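Local coordinates for delta-aminolevulinic acid dehydratase (Toxoplasma gondii ME49, PDB 3OBK), which catalyses the condensation of two molecules of 5-aminolevulinic acid to porphobilinogen, an early step of tetrapyrrole biosynthesis, at residues D262-K267 with L285-Y290; P271-L276 with R322-D327; A177-P182 with S206-S211; G188-I193 with A257-D262; A289-G294 with T331-E336. One frame throughout, in Å; residues are numbered along the deposited sequence.

Contact 1: D262-K267 with L285-Y290; sequences DMLMVK and LPMVAY. With PBG (3-[5-(aminomethyl)-4-(carboxymethyl)-1H-pyrrol-3-yl]propanoic acid), chain L.
L264, M265 and V266 pair with M287, V288 and A289 as neighbouring parallel strands, and four backbone hydrogen bonds hold them. L264 uses both of its peptide atoms: its N donates to P286 O (3.0 Å) and its O accepts from V288 N (2.8 Å). V266 repeats the pattern two residues on, with N to V288 O and O receiving Y290 N; the last bond, from Y290 N to V266 O, is the longest at 3.2 Å and the most bent, 144° at the hydrogen.

Apolar contacts lie on both faces. On the face of M265 and V288, the M265 chain bends at chi2 and chi3, which brings CE to 3.6 Å from V288 CG1. M265 SD stands 5.4 Å from the centroid of the Y290 ring, at its edge, a Met-aromatic contact. On the other face M287, also bent at chi2 and chi3, lays SD against L264 CB and turns CE to V266 CG2, 4.0 Å away; L264 CG also meets L285 CD1 at 3.7 Å.

At the C-terminal ends, K267 and Y290 lie side by side and point the same way. The extended K267 chain brings NZ to 3.1 Å from ring carbon C4A of porphobilinogen; K213 hydrogen-bonds the ligand. At the other end D262 turns away and forms a salt bridge with R25 of a second subunit.

Peptide pairing and apolar packing thus hold together the two strands of this beta-alpha-beta unit of the TIM barrel, while polar side-chain chemistry gathers at their ends, with the product lying where K267 and Y290 emerge.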
# COMPACT_ATOMS: atom_id res chain seq x y z
N ASP A 262 -7.74 -6.75 24.60
CA ASP A 262 -9.05 -6.77 23.98
C ASP A 262 -9.40 -5.41 23.34
O ASP A 262 -10.20 -5.36 22.39
CB ASP A 262 -10.10 -7.08 25.07
CG ASP A 262 -9.90 -8.43 25.71
OD1 ASP A 262 -10.10 -9.44 24.99
OD2 ASP A 262 -9.59 -8.50 26.92
N MET A 263 -8.88 -4.31 23.91
CA MET A 263 -9.07 -2.95 23.36
C MET A 263 -7.86 -2.10 23.65
O MET A 263 -7.14 -2.34 24.63
CB MET A 263 -10.29 -2.26 23.98
CG MET A 263 -11.60 -3.05 23.85
SD MET A 263 -13.06 -2.19 24.50
CE MET A 263 -14.15 -3.61 24.68
N LEU A 264 -7.65 -1.10 22.79
CA LEU A 264 -6.57 -0.15 22.93
C LEU A 264 -7.09 1.27 23.14
O LEU A 264 -8.00 1.72 22.44
CB LEU A 264 -5.70 -0.19 21.71
CG LEU A 264 -5.14 -1.58 21.39
CD1 LEU A 264 -4.43 -1.52 20.02
CD2 LEU A 264 -4.23 -2.13 22.49
N MET A 265 -6.52 1.94 24.13
CA MET A 265 -6.89 3.27 24.55
C MET A 265 -5.80 4.25 24.17
O MET A 265 -4.60 3.96 24.36
CB MET A 265 -7.08 3.26 26.06
CG MET A 265 -7.21 4.64 26.75
SD MET A 265 -8.86 5.34 26.76
CE MET A 265 -9.71 4.25 27.91
N VAL A 266 -6.19 5.39 23.60
CA VAL A 266 -5.27 6.51 23.41
C VAL A 266 -5.73 7.60 24.33
O VAL A 266 -6.93 7.89 24.40
CB VAL A 266 -5.33 7.09 21.98
CG1 VAL A 266 -4.45 8.40 21.87
CG2 VAL A 266 -4.93 6.04 20.98
N LYS A 267 -4.78 8.22 25.01
CA LYS A 267 -5.07 9.20 26.02
C LYS A 267 -3.89 10.09 26.12
O LYS A 267 -2.77 9.60 26.13
CB LYS A 267 -5.22 8.48 27.32
CG LYS A 267 -5.43 9.33 28.58
CD LYS A 267 -5.59 8.33 29.68
CE LYS A 267 -5.35 8.81 31.06
NZ LYS A 267 -5.08 7.58 31.91
N LEU A 285 -8.06 -4.24 16.75
CA LEU A 285 -8.75 -4.22 18.03
C LEU A 285 -9.63 -3.01 18.17
O LEU A 285 -9.36 -1.98 17.59
CB LEU A 285 -7.76 -4.21 19.19
CG LEU A 285 -6.81 -5.42 19.32
CD1 LEU A 285 -5.81 -5.12 20.38
CD2 LEU A 285 -7.57 -6.67 19.65
N PRO A 286 -10.69 -3.11 18.96
CA PRO A 286 -11.44 -1.86 19.18
C PRO A 286 -10.64 -0.75 19.86
O PRO A 286 -9.75 -1.01 20.68
CB PRO A 286 -12.62 -2.30 20.06
CG PRO A 286 -12.78 -3.73 19.78
CD PRO A 286 -11.46 -4.30 19.36
N MET A 287 -10.96 0.48 19.49
CA MET A 287 -10.27 1.66 19.96
C MET A 287 -11.12 2.43 20.94
O MET A 287 -12.32 2.56 20.77
CB MET A 287 -9.92 2.58 18.79
CG MET A 287 -8.90 2.06 17.77
SD MET A 287 -7.38 1.40 18.45
CE MET A 287 -6.61 2.82 19.21
N VAL A 288 -10.47 2.96 21.96
CA VAL A 288 -11.09 3.81 22.95
C VAL A 288 -10.24 5.03 23.07
O VAL A 288 -9.03 4.97 22.94
CB VAL A 288 -11.23 3.09 24.34
CG1 VAL A 288 -12.15 3.84 25.24
CG2 VAL A 288 -11.75 1.68 24.17
N ALA A 289 -10.88 6.17 23.29
CA ALA A 289 -10.19 7.44 23.51
C ALA A 289 -10.66 8.01 24.86
O ALA A 289 -11.76 7.75 25.28
CB ALA A 289 -10.47 8.37 22.38
N TYR A 290 -9.80 8.77 25.54
CA TYR A 290 -10.14 9.35 26.83
C TYR A 290 -10.13 10.87 26.72
O TYR A 290 -9.09 11.49 26.48
CB TYR A 290 -9.14 8.91 27.88
CG TYR A 290 -9.66 8.90 29.31
CD1 TYR A 290 -10.22 10.02 29.90
CD2 TYR A 290 -9.53 7.76 30.08
CE1 TYR A 290 -10.66 9.99 31.26
CE2 TYR A 290 -9.97 7.71 31.40
CZ TYR A 290 -10.53 8.81 31.99
OH TYR A 290 -10.93 8.69 33.30
CHA PBG L . -3.55 6.94 36.72
C1A PBG L . -4.55 7.70 35.90
C2A PBG L . -4.46 9.04 35.52
C3A PBG L . -5.60 9.30 34.78
C4A PBG L . -6.29 8.11 34.66
NA PBG L . -5.65 7.16 35.37
C5A PBG L . -3.46 10.08 35.96
C6A PBG L . -2.08 9.93 35.47
O1A PBG L . -1.75 8.79 35.05
O2A PBG L . -1.27 10.88 35.56
C7A PBG L . -5.98 10.62 34.24
C8A PBG L . -7.37 10.76 33.73
C9A PBG L . -7.87 12.12 33.47
O3A PBG L . -9.09 12.27 33.47
O4A PBG L . -7.17 13.13 33.53
N1 PBG L . -2.84 5.87 36.09

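Contact 2: P271-L276 with R322-D327; sequences PYLDVL and RRAGAD
L273 and L276 of helix 273-282 press on A324, in the last turn of helix 310-324, and on A326 just beyond it, a small, buried, apolar contact between one helix and the end of another on the outer layer of the barrel. No hydrogen bond crosses it. A324 CB is the shared point: L276 CD2 lies 3.8 Å from it and L273 CD2 3.9 Å. L276 also reaches past the helix end, its CD2 coming to 4.1 Å from A326 CB. Beneath, L276 and A326 both rest on A289 of strand 287-291.

L273 also has a polar neighbour. Its CD1 sits at the edge of the R323 guanidinium, near the plane of the group and 4.2 Å from NH2. The charge of R323 is met outside this contact, by a salt bridge from its NE to D274 of a fourth subunit.

G325 ends helix 310-324 in a Schellman motif: its phi is positive (127°), and its N bonds back to R322 O at 3.1 Å. The reversal carries the chain past L276 towards strand 328-331. At the start of the partner helix Y272 takes the N-cap position, and its O accepts L276 N at 2.9 Å.

Two outer helices meeting through alanine and leucine above a strand, one of them closed by a glycine three residues before the next strand, are in keeping with the alpha/beta (TIM) barrel.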
# COMPACT_ATOMS: atom_id res chain seq x y z
N PRO A 271 -6.35 16.36 21.74
CA PRO A 271 -5.02 16.61 21.21
C PRO A 271 -4.27 15.39 20.69
O PRO A 271 -3.12 15.54 20.35
CB PRO A 271 -4.26 17.23 22.39
CG PRO A 271 -5.27 17.51 23.44
CD PRO A 271 -6.42 16.59 23.18
N TYR A 272 -4.87 14.21 20.65
CA TYR A 272 -4.17 13.02 20.14
C TYR A 272 -4.95 12.27 19.06
O TYR A 272 -4.72 11.08 18.79
CB TYR A 272 -3.75 12.14 21.33
CG TYR A 272 -2.73 12.86 22.19
CD1 TYR A 272 -1.38 12.79 21.89
CD2 TYR A 272 -3.13 13.69 23.24
CE1 TYR A 272 -0.43 13.47 22.65
CE2 TYR A 272 -2.18 14.40 24.01
CZ TYR A 272 -0.83 14.30 23.70
OH TYR A 272 0.11 15.00 24.41
N LEU A 273 -5.87 12.98 18.40
CA LEU A 273 -6.75 12.36 17.40
C LEU A 273 -5.92 11.81 16.26
O LEU A 273 -6.29 10.82 15.66
CB LEU A 273 -7.84 13.32 16.90
CG LEU A 273 -8.92 13.87 17.89
CD1 LEU A 273 -9.94 14.78 17.18
CD2 LEU A 273 -9.61 12.74 18.66
N ASP A 274 -4.77 12.40 15.98
CA ASP A 274 -3.86 11.84 14.97
C ASP A 274 -3.34 10.45 15.35
O ASP A 274 -3.21 9.59 14.48
CB ASP A 274 -2.66 12.75 14.66
CG ASP A 274 -1.82 13.02 15.86
OD1 ASP A 274 -2.44 13.40 16.89
OD2 ASP A 274 -0.58 12.87 15.82
N VAL A 275 -3.02 10.26 16.61
CA VAL A 275 -2.53 8.98 17.05
C VAL A 275 -3.67 7.97 17.05
O VAL A 275 -3.51 6.82 16.65
CB VAL A 275 -1.92 9.09 18.45
CG1 VAL A 275 -1.44 7.71 18.98
CG2 VAL A 275 -0.79 10.09 18.41
N LEU A 276 -4.84 8.43 17.50
CA LEU A 276 -6.05 7.63 17.49
C LEU A 276 -6.32 7.12 16.09
O LEU A 276 -6.52 5.93 15.91
CB LEU A 276 -7.24 8.46 18.01
CG LEU A 276 -8.60 7.80 18.09
CD1 LEU A 276 -8.61 6.64 19.09
CD2 LEU A 276 -9.65 8.83 18.49
N ARG A 322 -15.21 10.12 17.33
CA ARG A 322 -15.80 9.04 16.61
C ARG A 322 -15.30 9.04 15.16
O ARG A 322 -14.88 8.01 14.67
CB ARG A 322 -17.30 9.20 16.76
CG ARG A 322 -18.04 7.97 16.60
CD ARG A 322 -18.48 7.21 17.87
NE ARG A 322 -19.35 6.20 17.24
CZ ARG A 322 -19.12 4.91 17.07
NH1 ARG A 322 -19.97 4.17 16.38
NH2 ARG A 322 -18.10 4.31 17.64
N ARG A 323 -15.30 10.20 14.50
CA ARG A 323 -14.77 10.31 13.14
C ARG A 323 -13.27 9.89 13.09
O ARG A 323 -12.86 9.16 12.21
CB ARG A 323 -14.91 11.74 12.65
CG ARG A 323 -14.35 12.00 11.25
CD ARG A 323 -14.01 13.49 10.97
NE ARG A 323 -13.11 13.97 12.00
CZ ARG A 323 -13.34 14.92 12.90
NH1 ARG A 323 -14.44 15.66 12.89
NH2 ARG A 323 -12.40 15.17 13.80
N ALA A 324 -12.51 10.35 14.09
CA ALA A 324 -11.11 10.05 14.26
C ALA A 324 -10.82 8.56 14.48
O ALA A 324 -9.71 8.12 14.26
CB ALA A 324 -10.57 10.85 15.40
N GLY A 325 -11.80 7.78 14.91
CA GLY A 325 -11.68 6.31 14.96
C GLY A 325 -11.99 5.69 16.32
O GLY A 325 -11.68 4.56 16.55
N ALA A 326 -12.58 6.44 17.23
CA ALA A 326 -12.94 5.86 18.54
C ALA A 326 -14.21 5.03 18.41
O ALA A 326 -15.26 5.54 18.01
CB ALA A 326 -13.16 6.91 19.58
N ASP A 327 -14.11 3.76 18.76
CA ASP A 327 -15.29 2.99 18.97
C ASP A 327 -16.00 3.47 20.23
O ASP A 327 -17.21 3.65 20.22
CB ASP A 327 -14.93 1.52 19.05
CG ASP A 327 -14.33 1.03 17.77
OD1 ASP A 327 -15.04 1.07 16.74
OD2 ASP A 327 -13.16 0.61 17.80

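Contact 3: A177-P182 with S206-S211; sequences ADMVCP and SILAYS
M179 and V180 pair with S206 and I207 in two parallel strands whose axes differ by 25°, bonded from S206 N to D178 O (3.0 Å), V180 N to S206 O (2.9 Å) and L208 N to V180 O, with a weak bond of 3.5 Å from Y210 N to P182 O. The pattern would next bring an N-H to L208 O, but that position belongs to a proline, and P182 CD lies there instead, 3.2 Å from L208 O. On the face of M179 and S206, the M179 chain bends at chi3 (67°), which turns CE over the neighbouring strand to 3.5 Å from L208 CB; C181 SG approaches the same L208 CB at 3.7 Å. With helix 189-199 between them, the strands make up one beta-alpha-beta unit of the TIM barrel. V180 CG2 and I207 CG1 meet on the opposite face, where P182 and I207 cross at about a right angle. The Y210 ring reaches back across the pair, with CD1 3.2 Å from P182 O; K213 makes a cation-pi contact with this ring, and the Y210 side chain is about 5 Å from the bound porphobilinogen. K28 of a second subunit hydrogen-bonds both D178 O and S206 OG.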
# COMPACT_ATOMS: atom_id res chain seq x y z
N ALA A 177 -15.11 -6.77 38.61
CA ALA A 177 -14.77 -5.92 37.47
C ALA A 177 -14.85 -6.67 36.15
O ALA A 177 -14.32 -7.77 36.03
CB ALA A 177 -13.38 -5.37 37.65
N ASP A 178 -15.49 -6.06 35.16
CA ASP A 178 -15.67 -6.68 33.84
C ASP A 178 -14.43 -6.52 33.00
O ASP A 178 -14.04 -7.45 32.26
CB ASP A 178 -16.86 -6.06 33.13
CG ASP A 178 -18.16 -6.34 33.84
OD1 ASP A 178 -18.67 -7.48 33.72
OD2 ASP A 178 -18.67 -5.43 34.53
N MET A 179 -13.82 -5.33 33.10
CA MET A 179 -12.58 -5.00 32.45
C MET A 179 -11.60 -4.45 33.47
O MET A 179 -11.96 -3.62 34.30
CB MET A 179 -12.78 -3.89 31.41
CG MET A 179 -13.84 -4.07 30.31
SD MET A 179 -13.49 -3.05 28.79
CE MET A 179 -12.00 -3.89 28.22
N VAL A 180 -10.33 -4.84 33.39
CA VAL A 180 -9.27 -4.09 34.07
C VAL A 180 -8.59 -3.22 33.00
O VAL A 180 -8.41 -3.64 31.86
CB VAL A 180 -8.29 -5.01 34.83
CG1 VAL A 180 -9.05 -5.84 35.89
CG2 VAL A 180 -7.55 -5.93 33.89
N CYS A 181 -8.22 -2.01 33.39
CA CYS A 181 -7.67 -1.00 32.48
C CYS A 181 -6.32 -0.49 32.96
O CYS A 181 -6.27 0.49 33.71
CB CYS A 181 -8.65 0.16 32.40
SG CYS A 181 -10.34 -0.40 32.04
N PRO A 182 -5.23 -1.16 32.56
CA PRO A 182 -3.94 -0.76 33.08
C PRO A 182 -3.45 0.52 32.46
O PRO A 182 -3.13 0.55 31.28
CB PRO A 182 -3.01 -1.94 32.74
CG PRO A 182 -3.86 -3.02 32.13
CD PRO A 182 -5.21 -2.45 31.85
N SER A 206 -11.76 -8.85 30.83
CA SER A 206 -11.11 -8.15 29.72
C SER A 206 -10.02 -7.20 30.16
O SER A 206 -9.91 -6.84 31.33
CB SER A 206 -12.14 -7.35 28.94
OG SER A 206 -13.17 -8.19 28.45
N ILE A 207 -9.18 -6.82 29.20
CA ILE A 207 -8.11 -5.87 29.44
C ILE A 207 -8.28 -4.73 28.43
O ILE A 207 -8.17 -4.94 27.24
CB ILE A 207 -6.74 -6.52 29.28
CG1 ILE A 207 -6.50 -7.54 30.39
CG2 ILE A 207 -5.62 -5.47 29.30
CD1 ILE A 207 -5.29 -8.45 30.17
N LEU A 208 -8.59 -3.55 28.93
CA LEU A 208 -8.54 -2.33 28.12
C LEU A 208 -7.13 -1.72 28.30
O LEU A 208 -6.80 -1.14 29.35
CB LEU A 208 -9.64 -1.38 28.55
CG LEU A 208 -9.78 0.08 28.08
CD1 LEU A 208 -9.27 0.37 26.69
CD2 LEU A 208 -11.27 0.50 28.25
N ALA A 209 -6.28 -1.91 27.29
CA ALA A 209 -4.87 -1.53 27.42
C ALA A 209 -4.73 -0.07 27.06
O ALA A 209 -5.15 0.34 25.99
CB ALA A 209 -3.99 -2.41 26.52
N TYR A 210 -4.17 0.72 27.96
CA TYR A 210 -3.75 2.07 27.60
C TYR A 210 -2.43 1.92 26.86
O TYR A 210 -1.41 1.80 27.50
CB TYR A 210 -3.55 2.93 28.83
CG TYR A 210 -4.78 3.38 29.55
CD1 TYR A 210 -5.49 2.54 30.35
CD2 TYR A 210 -5.20 4.70 29.48
CE1 TYR A 210 -6.62 2.98 31.06
CE2 TYR A 210 -6.32 5.15 30.17
CZ TYR A 210 -7.04 4.29 30.96
OH TYR A 210 -8.16 4.75 31.67
N SER A 211 -2.45 1.86 25.53
CA SER A 211 -1.21 1.67 24.74
C SER A 211 -0.46 2.93 24.53
O SER A 211 0.74 2.95 24.72
CB SER A 211 -1.49 1.13 23.35
OG SER A 211 -2.24 -0.03 23.44

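Contact 4: G188-I193 with A257-D262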
# COMPACT_ATOMS: atom_id res chain seq x y z
N GLY A 188 5.41 -4.39 29.25
CA GLY A 188 5.05 -5.80 29.37
C GLY A 188 3.92 -6.13 30.32
O GLY A 188 3.61 -7.28 30.50
N ARG A 189 3.26 -5.13 30.90
CA ARG A 189 2.22 -5.45 31.88
C ARG A 189 1.02 -6.18 31.28
O ARG A 189 0.41 -7.00 31.96
CB ARG A 189 1.79 -4.21 32.71
CG ARG A 189 0.66 -3.35 32.19
CD ARG A 189 1.06 -2.46 31.01
NE ARG A 189 0.34 -1.18 31.08
CZ ARG A 189 0.21 -0.32 30.08
NH1 ARG A 189 0.74 -0.58 28.89
NH2 ARG A 189 -0.48 0.80 30.25
N VAL A 190 0.68 -5.91 30.01
CA VAL A 190 -0.54 -6.51 29.45
C VAL A 190 -0.43 -8.02 29.50
O VAL A 190 -1.29 -8.70 30.01
CB VAL A 190 -0.89 -6.04 28.01
CG1 VAL A 190 -2.08 -6.85 27.51
CG2 VAL A 190 -1.22 -4.51 27.97
N SER A 191 0.65 -8.54 28.97
CA SER A 191 0.79 -9.98 28.89
C SER A 191 0.86 -10.61 30.26
O SER A 191 0.34 -11.71 30.45
CB SER A 191 2.06 -10.36 28.13
OG SER A 191 2.14 -11.76 27.94
N ALA A 192 1.52 -9.92 31.20
CA ALA A 192 1.74 -10.46 32.53
C ALA A 192 0.41 -10.52 33.24
O ALA A 192 0.08 -11.53 33.91
CB ALA A 192 2.74 -9.61 33.31
N ILE A 193 -0.37 -9.44 33.10
CA ILE A 193 -1.69 -9.40 33.73
C ILE A 193 -2.58 -10.45 33.10
O ILE A 193 -3.30 -11.15 33.78
CB ILE A 193 -2.37 -8.02 33.63
CG1 ILE A 193 -1.59 -7.02 34.48
CG2 ILE A 193 -3.79 -8.15 34.07
CD1 ILE A 193 -1.70 -5.53 34.17
N ALA A 257 -1.41 -5.48 21.36
CA ALA A 257 -2.19 -6.42 20.56
C ALA A 257 -1.67 -7.83 20.70
O ALA A 257 -2.43 -8.77 20.98
CB ALA A 257 -2.17 -6.03 19.12
N SER A 258 -0.37 -8.01 20.51
CA SER A 258 0.17 -9.37 20.50
C SER A 258 0.35 -9.95 21.92
O SER A 258 0.44 -11.16 22.09
CB SER A 258 1.48 -9.44 19.70
OG SER A 258 2.42 -8.60 20.30
N GLU A 259 0.33 -9.08 22.93
CA GLU A 259 0.22 -9.52 24.33
C GLU A 259 -1.19 -9.92 24.77
O GLU A 259 -1.39 -10.31 25.91
CB GLU A 259 0.77 -8.42 25.26
CG GLU A 259 2.28 -8.28 25.17
CD GLU A 259 2.87 -7.19 26.08
OE1 GLU A 259 2.31 -6.87 27.17
OE2 GLU A 259 3.97 -6.67 25.69
N GLY A 260 -2.19 -9.77 23.89
CA GLY A 260 -3.56 -10.26 24.18
C GLY A 260 -4.65 -9.28 24.62
O GLY A 260 -5.76 -9.69 25.00
N ALA A 261 -4.37 -7.98 24.55
CA ALA A 261 -5.36 -6.96 24.89
C ALA A 261 -6.62 -7.15 24.03
O ALA A 261 -6.55 -7.63 22.89
CB ALA A 261 -4.81 -5.60 24.68
N ASP A 262 -7.74 -6.75 24.60
CA ASP A 262 -9.05 -6.77 23.98
C ASP A 262 -9.40 -5.41 23.34
O ASP A 262 -10.20 -5.36 22.39
CB ASP A 262 -10.10 -7.08 25.07
CG ASP A 262 -9.90 -8.43 25.71
OD1 ASP A 262 -10.10 -9.44 24.99
OD2 ASP A 262 -9.59 -8.50 26.92
O HOH W 1 5.04 -3.99 26.36
O HOH W 2 2.05 -4.11 27.70
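G188, the N-cap of helix 189-199, lies beside the E259 carboxylate, and a water joins the two, accepting from G188 N (2.9 Å) and donating to E259 OE2 (3.0 Å). R189 forms a salt bridge with D184 and a hydrogen bond to Y210 O, near a bound magnesium ion. V190 N donates to a second water, which in turn donates to E259 OE1 at 2.8 Å. The V190 side chain faces the partner segment: CB lies 3.4 Å from E259 OE1, and CG1 packs on A261 CB at 4.1 Å. The carboxylate therefore sits over the first turn of the helix, where it takes up amide N-H groups directly or through water; a negative charge there probably interacts well with the helix dipole. E259 itself directly follows helix 247-258 and precedes G260, whose positive phi closes that helix in a Schellman motif. S191 N makes the direct bond, to E259 OE1 at 3.0 Å and 154° at the hydrogen, arriving on the anti side and 24° out of the carboxylate plane. The extended E259 chain runs past S191 on its way, its CG 3.6 Å from S191 CB, while S191 OG bonds to Q20 of a second subunit.

Contact 5: A289-G294 with T331-E336. With PBG (3-[5-(aminomethyl)-4-(carboxymethyl)-1H-pyrrol-3-yl]propanoic acid), chain L.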
# COMPACT_ATOMS: atom_id res chain seq x y z
N ALA A 289 -10.88 6.17 23.29
CA ALA A 289 -10.19 7.44 23.51
C ALA A 289 -10.66 8.01 24.86
O ALA A 289 -11.76 7.75 25.28
CB ALA A 289 -10.47 8.37 22.38
N TYR A 290 -9.80 8.77 25.54
CA TYR A 290 -10.14 9.35 26.83
C TYR A 290 -10.13 10.87 26.72
O TYR A 290 -9.09 11.49 26.48
CB TYR A 290 -9.14 8.91 27.88
CG TYR A 290 -9.66 8.90 29.31
CD1 TYR A 290 -10.22 10.02 29.90
CD2 TYR A 290 -9.53 7.76 30.08
CE1 TYR A 290 -10.66 9.99 31.26
CE2 TYR A 290 -9.97 7.71 31.40
CZ TYR A 290 -10.53 8.81 31.99
OH TYR A 290 -10.93 8.69 33.30
N HIS A 291 -11.32 11.45 26.88
CA HIS A 291 -11.51 12.88 27.01
C HIS A 291 -11.22 13.24 28.47
O HIS A 291 -12.10 13.10 29.33
CB HIS A 291 -12.96 13.21 26.64
CG HIS A 291 -13.23 14.66 26.44
ND1 HIS A 291 -14.39 15.26 26.88
CD2 HIS A 291 -12.51 15.63 25.83
CE1 HIS A 291 -14.38 16.54 26.54
NE2 HIS A 291 -13.25 16.79 25.90
N VAL A 292 -9.99 13.69 28.74
CA VAL A 292 -9.46 13.70 30.09
C VAL A 292 -9.86 14.93 30.89
O VAL A 292 -10.31 15.93 30.34
CB VAL A 292 -7.93 13.61 30.11
CG1 VAL A 292 -7.45 12.42 29.30
CG2 VAL A 292 -7.29 14.91 29.64
N SER A 293 -9.66 14.84 32.21
CA SER A 293 -10.10 15.84 33.16
C SER A 293 -9.75 17.25 32.72
O SER A 293 -10.55 18.16 32.83
CB SER A 293 -9.45 15.56 34.50
OG SER A 293 -8.03 15.67 34.43
N GLY A 294 -8.56 17.44 32.22
CA GLY A 294 -8.12 18.76 31.80
C GLY A 294 -8.92 19.28 30.63
O GLY A 294 -9.27 20.45 30.58
N THR A 331 -15.58 9.78 28.86
CA THR A 331 -15.72 11.23 29.01
C THR A 331 -16.54 11.61 30.21
O THR A 331 -17.56 11.00 30.44
CB THR A 331 -16.32 11.91 27.72
OG1 THR A 331 -16.58 13.29 27.97
CG2 THR A 331 -17.59 11.21 27.29
N TYR A 332 -16.11 12.63 30.95
CA TYR A 332 -16.85 13.11 32.13
C TYR A 332 -18.17 13.76 31.70
O TYR A 332 -19.06 13.95 32.54
CB TYR A 332 -15.97 14.02 33.00
CG TYR A 332 -14.71 13.32 33.45
CD1 TYR A 332 -14.74 12.41 34.48
CD2 TYR A 332 -13.51 13.53 32.80
CE1 TYR A 332 -13.61 11.76 34.88
CE2 TYR A 332 -12.36 12.89 33.18
CZ TYR A 332 -12.41 11.99 34.23
OH TYR A 332 -11.25 11.32 34.61
N TYR A 333 -18.32 14.06 30.41
CA TYR A 333 -19.62 14.52 29.87
C TYR A 333 -20.57 13.39 29.42
O TYR A 333 -21.59 13.65 28.81
CB TYR A 333 -19.40 15.44 28.66
CG TYR A 333 -19.19 16.88 29.00
CD1 TYR A 333 -20.23 17.66 29.48
CD2 TYR A 333 -17.97 17.48 28.82
CE1 TYR A 333 -20.03 19.01 29.79
CE2 TYR A 333 -17.76 18.82 29.14
CZ TYR A 333 -18.78 19.58 29.61
OH TYR A 333 -18.53 20.90 29.89
N ALA A 334 -20.26 12.14 29.74
CA ALA A 334 -21.01 11.01 29.20
C ALA A 334 -22.46 11.09 29.61
O ALA A 334 -23.35 11.04 28.77
CB ALA A 334 -20.43 9.71 29.64
N LYS A 335 -22.70 11.27 30.91
CA LYS A 335 -24.08 11.35 31.37
C LYS A 335 -24.78 12.53 30.73
O LYS A 335 -25.93 12.45 30.29
CB LYS A 335 -24.15 11.47 32.89
CG LYS A 335 -25.59 11.51 33.42
CD LYS A 335 -25.66 11.73 34.92
CE LYS A 335 -25.59 13.22 35.34
NZ LYS A 335 -25.40 13.43 36.83
N GLU A 336 -24.09 13.65 30.66
CA GLU A 336 -24.75 14.84 30.19
C GLU A 336 -25.08 14.71 28.72
O GLU A 336 -26.14 15.13 28.28
CB GLU A 336 -23.88 16.05 30.43
CG GLU A 336 -24.71 17.32 30.51
CD GLU A 336 -25.06 17.65 31.93
OE1 GLU A 336 -24.13 18.08 32.66
OE2 GLU A 336 -26.22 17.47 32.29
CHA PBG L . -3.55 6.94 36.72
C1A PBG L . -4.55 7.70 35.90
C2A PBG L . -4.46 9.04 35.52
C3A PBG L . -5.60 9.30 34.78
C4A PBG L . -6.29 8.11 34.66
NA PBG L . -5.65 7.16 35.37
C5A PBG L . -3.46 10.08 35.96
C6A PBG L . -2.08 9.93 35.47
O1A PBG L . -1.75 8.79 35.05
O2A PBG L . -1.27 10.88 35.56
C7A PBG L . -5.98 10.62 34.24
C8A PBG L . -7.37 10.76 33.73
C9A PBG L . -7.87 12.12 33.47
O3A PBG L . -9.09 12.27 33.47
O4A PBG L . -7.17 13.13 33.53
N1 PBG L . -2.84 5.87 36.09
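Y332 OH and S293 N both grip O3A of the bound porphobilinogen, an oxygen of its propanoate group: Y332 OH donates at 2.6 Å and S293 N at 2.9 Å. The second oxygen, O4A, is held by S293 OG at 2.8 Å and weakly by S293 N. S293 CB and N lie beside the Y332 ring, with N near the ring plane and 3.5 Å from CE2, so the two residues that hold the carboxylate also touch each other. V292, at the N-cap position of helix 293-305, bonds through its own N to E295, and its CB lies 3.5 Å from O4A.

Y290 also touches O3A, through CE1. In addition its OH donates to Y332 OH at 3.0 Å, and its CE1 packs against Y332 CE2, which lies in the plane of the Y290 ring.

A second polar link joins the segments on the side of H291. H291 ND1 and T331 OG1 are hydrogen-bonded at 3.1 Å, with the hydroxyl at the edge of the imidazole and near its plane. T331 OG1, anti to its backbone N (chi1 173°), also accepts Y333 N at 3.1 Å, an ST turn that fixes the hydroxyl ahead of helix 334-346.

Two hydroxyls, of Y332 and S293, and the S293 amide at the start of helix 293-305 thus bind the carboxylate. The helix end probably steadies its negative charge, and the chain of bonds from Y290 through Y332 is consistent with Y332 donating its own proton to the ligand.

In the fold
From the N terminus, contact 3 comes first and closes a loop over helix 189-199. Contact 4 starts inside that loop and ends beyond it, so the two cross; I207 N to D262 OD2 and Y210 O to R189 NH2 tie them. At D262 contact 4 hands over to contact 1, which closes the loop over helix 273-282 and is joined to contact 3 within the sheet, strand 263-267 lying beside strand 206-213. Contact 2 opens within that loop and crosses contact 1, M287 N bonding D327 OD2. Contact 5 shares A289 and Y290 with contact 1 and crosses contact 2. Contacts 1, 3 and 5 join barrel strands and their C-terminal ends; contacts 2 and 4 join the ends of outer helices.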